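Nodulation fucosyltransferase NodZ (Bradyrhizobium sp., PDB 2OCX) belongs to the NodZ family of bacterial nodulation fucosyltransferases, proteins with the two-domain GT-B glycosyltransferase architecture. Local coordinates at residues R299-D304 with L311-N316. Numbering follows the deposited sequence. Where two conformers were deposited one is given.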
loop_
_atom_site.group_PDB
_atom_site.type_symbol
_atom_site.label_atom_id
_atom_site.label_comp_id
_atom_site.label_asym_id
_atom_site.label_seq_id
_atom_site.Cartn_x
_atom_site.Cartn_y
_atom_site.Cartn_z
ATOM N N ARG A 299 -3.854 -17.584 -5.147
ATOM C CA ARG A 299 -2.551 -18.221 -5.102
ATOM C C ARG A 299 -1.440 -17.185 -5.198
ATOM O O ARG A 299 -1.505 -16.263 -5.997
ATOM C CB ARG A 299 -2.465 -19.282 -6.216
ATOM C CG ARG A 299 -3.460 -20.418 -5.951
ATOM C CD ARG A 299 -3.221 -21.683 -6.719
ATOM N NE ARG A 299 -3.587 -21.514 -8.124
ATOM C CZ ARG A 299 -3.853 -22.511 -8.960
ATOM N NH1 ARG A 299 -3.805 -23.776 -8.552
ATOM N NH2 ARG A 299 -4.178 -22.226 -10.207
ATOM N N ILE A 300 -0.447 -17.331 -4.330
ATOM C CA ILE A 300 0.688 -16.414 -4.276
ATOM C C ILE A 300 1.945 -17.217 -4.477
ATOM O O ILE A 300 2.102 -18.288 -3.900
ATOM C CB ILE A 300 0.747 -15.646 -2.907
ATOM C CG1 ILE A 300 -0.450 -14.676 -2.784
ATOM C CG2 ILE A 300 2.057 -14.895 -2.777
ATOM C CD1 ILE A 300 -1.670 -15.262 -1.970
ATOM N N ILE A 301 2.836 -16.702 -5.315
ATOM C CA ILE A 301 4.148 -17.320 -5.511
ATOM C C ILE A 301 5.267 -16.356 -5.202
ATOM O O ILE A 301 5.257 -15.197 -5.623
ATOM C CB ILE A 301 4.279 -17.921 -6.904
ATOM C CG1 ILE A 301 3.470 -19.231 -6.936
ATOM C CG2 ILE A 301 5.742 -18.186 -7.244
ATOM C CD1 ILE A 301 3.160 -19.755 -8.318
ATOM N N GLU A 302 6.219 -16.830 -4.399
ATOM C CA GLU A 302 7.317 -15.971 -3.984
ATOM C C GLU A 302 8.548 -16.759 -3.669
ATOM O O GLU A 302 8.471 -17.961 -3.455
ATOM C CB GLU A 302 6.911 -15.114 -2.799
ATOM C CG GLU A 302 6.747 -15.854 -1.491
ATOM C CD GLU A 302 5.815 -15.125 -0.505
ATOM O OE1 GLU A 302 4.798 -14.577 -0.924
ATOM O OE2 GLU A 302 6.111 -15.098 0.684
ATOM N N PHE A 303 9.691 -16.087 -3.681
ATOM C CA PHE A 303 10.911 -16.716 -3.186
ATOM C C PHE A 303 10.913 -16.635 -1.676
ATOM O O PHE A 303 10.596 -15.598 -1.093
ATOM C CB PHE A 303 12.174 -16.123 -3.804
ATOM C CG PHE A 303 12.431 -16.644 -5.175
ATOM C CD1 PHE A 303 13.150 -17.813 -5.361
ATOM C CD2 PHE A 303 11.875 -16.011 -6.282
ATOM C CE1 PHE A 303 13.333 -18.315 -6.622
ATOM C CE2 PHE A 303 12.069 -16.515 -7.550
ATOM C CZ PHE A 303 12.785 -17.665 -7.713
ATOM N N ASP A 304 11.271 -17.766 -1.081
ATOM C CA ASP A 304 11.185 -17.997 0.346
ATOM C C ASP A 304 12.294 -17.201 1.078
ATOM O O ASP A 304 13.482 -17.386 0.797
ATOM C CB ASP A 304 11.307 -19.525 0.575
ATOM C CG ASP A 304 11.016 -19.958 2.006
ATOM O OD1 ASP A 304 10.722 -19.108 2.878
ATOM O OD2 ASP A 304 11.089 -21.176 2.268
ATOM N N LEU A 311 11.429 -21.267 -4.593
ATOM C CA LEU A 311 10.074 -20.780 -4.751
ATOM C C LEU A 311 9.128 -21.478 -3.814
ATOM O O LEU A 311 9.242 -22.671 -3.557
ATOM C CB LEU A 311 9.575 -21.043 -6.166
ATOM C CG LEU A 311 10.170 -20.141 -7.235
ATOM C CD1 LEU A 311 10.055 -20.799 -8.621
ATOM C CD2 LEU A 311 9.482 -18.782 -7.170
ATOM N N THR A 312 8.162 -20.727 -3.324
ATOM C CA THR A 312 7.123 -21.330 -2.536
ATOM C C THR A 312 5.778 -20.823 -3.000
ATOM O O THR A 312 5.666 -19.760 -3.609
ATOM C CB THR A 312 7.348 -21.125 -1.021
ATOM O OG1 THR A 312 6.565 -22.091 -0.307
ATOM C CG2 THR A 312 6.993 -19.702 -0.568
HETATM N N MSE A 313 4.761 -21.618 -2.741
HETATM C CA MSE A 313 3.418 -21.244 -3.101
HETATM C C MSE A 313 2.515 -21.243 -1.874
HETATM O O MSE A 313 2.603 -22.128 -1.015
HETATM C CB MSE A 313 2.868 -22.177 -4.149
HETATM C CG MSE A 313 1.399 -21.961 -4.378
HETATM SE SE MSE A 313 1.036 -22.363 -6.164
HETATM C CE MSE A 313 0.848 -24.357 -6.019
ATOM N N ILE A 314 1.658 -20.230 -1.813
ATOM C CA ILE A 314 0.726 -20.054 -0.715
ATOM C C ILE A 314 -0.705 -19.939 -1.255
ATOM O O ILE A 314 -1.016 -19.046 -2.062
ATOM C CB ILE A 314 1.075 -18.789 0.117
ATOM C CG1 ILE A 314 2.508 -18.886 0.665
ATOM C CG2 ILE A 314 0.058 -18.576 1.266
ATOM C CD1 ILE A 314 3.153 -17.534 0.947
ATOM N N ASP A 315 -1.540 -20.867 -0.823
ATOM C CA ASP A 315 -2.958 -20.782 -1.048
ATOM C C ASP A 315 -3.603 -19.940 0.033
ATOM O O ASP A 315 -3.199 -19.982 1.183
ATOM C CB ASP A 315 -3.568 -22.177 -1.088
ATOM C CG ASP A 315 -3.022 -23.010 -2.215
ATOM O OD1 ASP A 315 -3.294 -22.678 -3.378
ATOM O OD2 ASP A 315 -2.309 -24.012 -2.040
ATOM N N ASN A 316 -4.601 -19.165 -0.361
ATOM C CA ASN A 316 -5.221 -18.178 0.504
ATOM C C ASN A 316 -6.365 -18.791 1.291
ATOM O O ASN A 316 -7.417 -19.068 0.733
ATOM C CB ASN A 316 -5.775 -17.054 -0.356
ATOM C CG ASN A 316 -6.037 -15.806 0.423
ATOM O OD1 ASN A 316 -6.087 -15.825 1.639
ATOM N ND2 ASN A 316 -6.208 -14.704 -0.278
#
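Leu-311 lays its CD2 methyl over one face of the Phe-303 ring, 3.6 Å from the ring centroid, a CH-pi contact at the loop end of an antiparallel beta hairpin. Strand 311-315 forms the outer edge of a mixed sheet in a GT-B family protein; strand 299-303 lies between it and strand 279-283. The same CD2 also meets Ile-301 CG2 at 3.8 Å; Ile-301, beta-branched and so at home in a strand, is buried against Ala-208 of helix 192-209. On the face carrying Arg-299, Ile-301 and Asp-315, selenomethionine Met-313, in the conformer given, brings SE 4.0 Å from Ile-301 CD1. On the other face Ile-300 pairs with Ile-314, and helix 291-296 touches both through Arg-294. Two hydrogen-bonded pairs stitch the strands: Ile-300 with Ile-314, and Glu-302 with Thr-312, three of the four beta-branched, which favours extended backbone; Thr-312 N gives Glu-302 O a bond of 2.8 Å. With CG between backbone N and carbonyl carbon (chi1 71°), Glu-302 runs beside Thr-312, and its carboxylate passes Ile-314 CD1. At the polar edge, long Arg-299 reaches Ser-212 O, which NH2 hydrogen-bonds, and Tyr-213 (cation-pi); its aliphatic stem meets Asp-315, OD1 3.4 Å from Arg-299 CG.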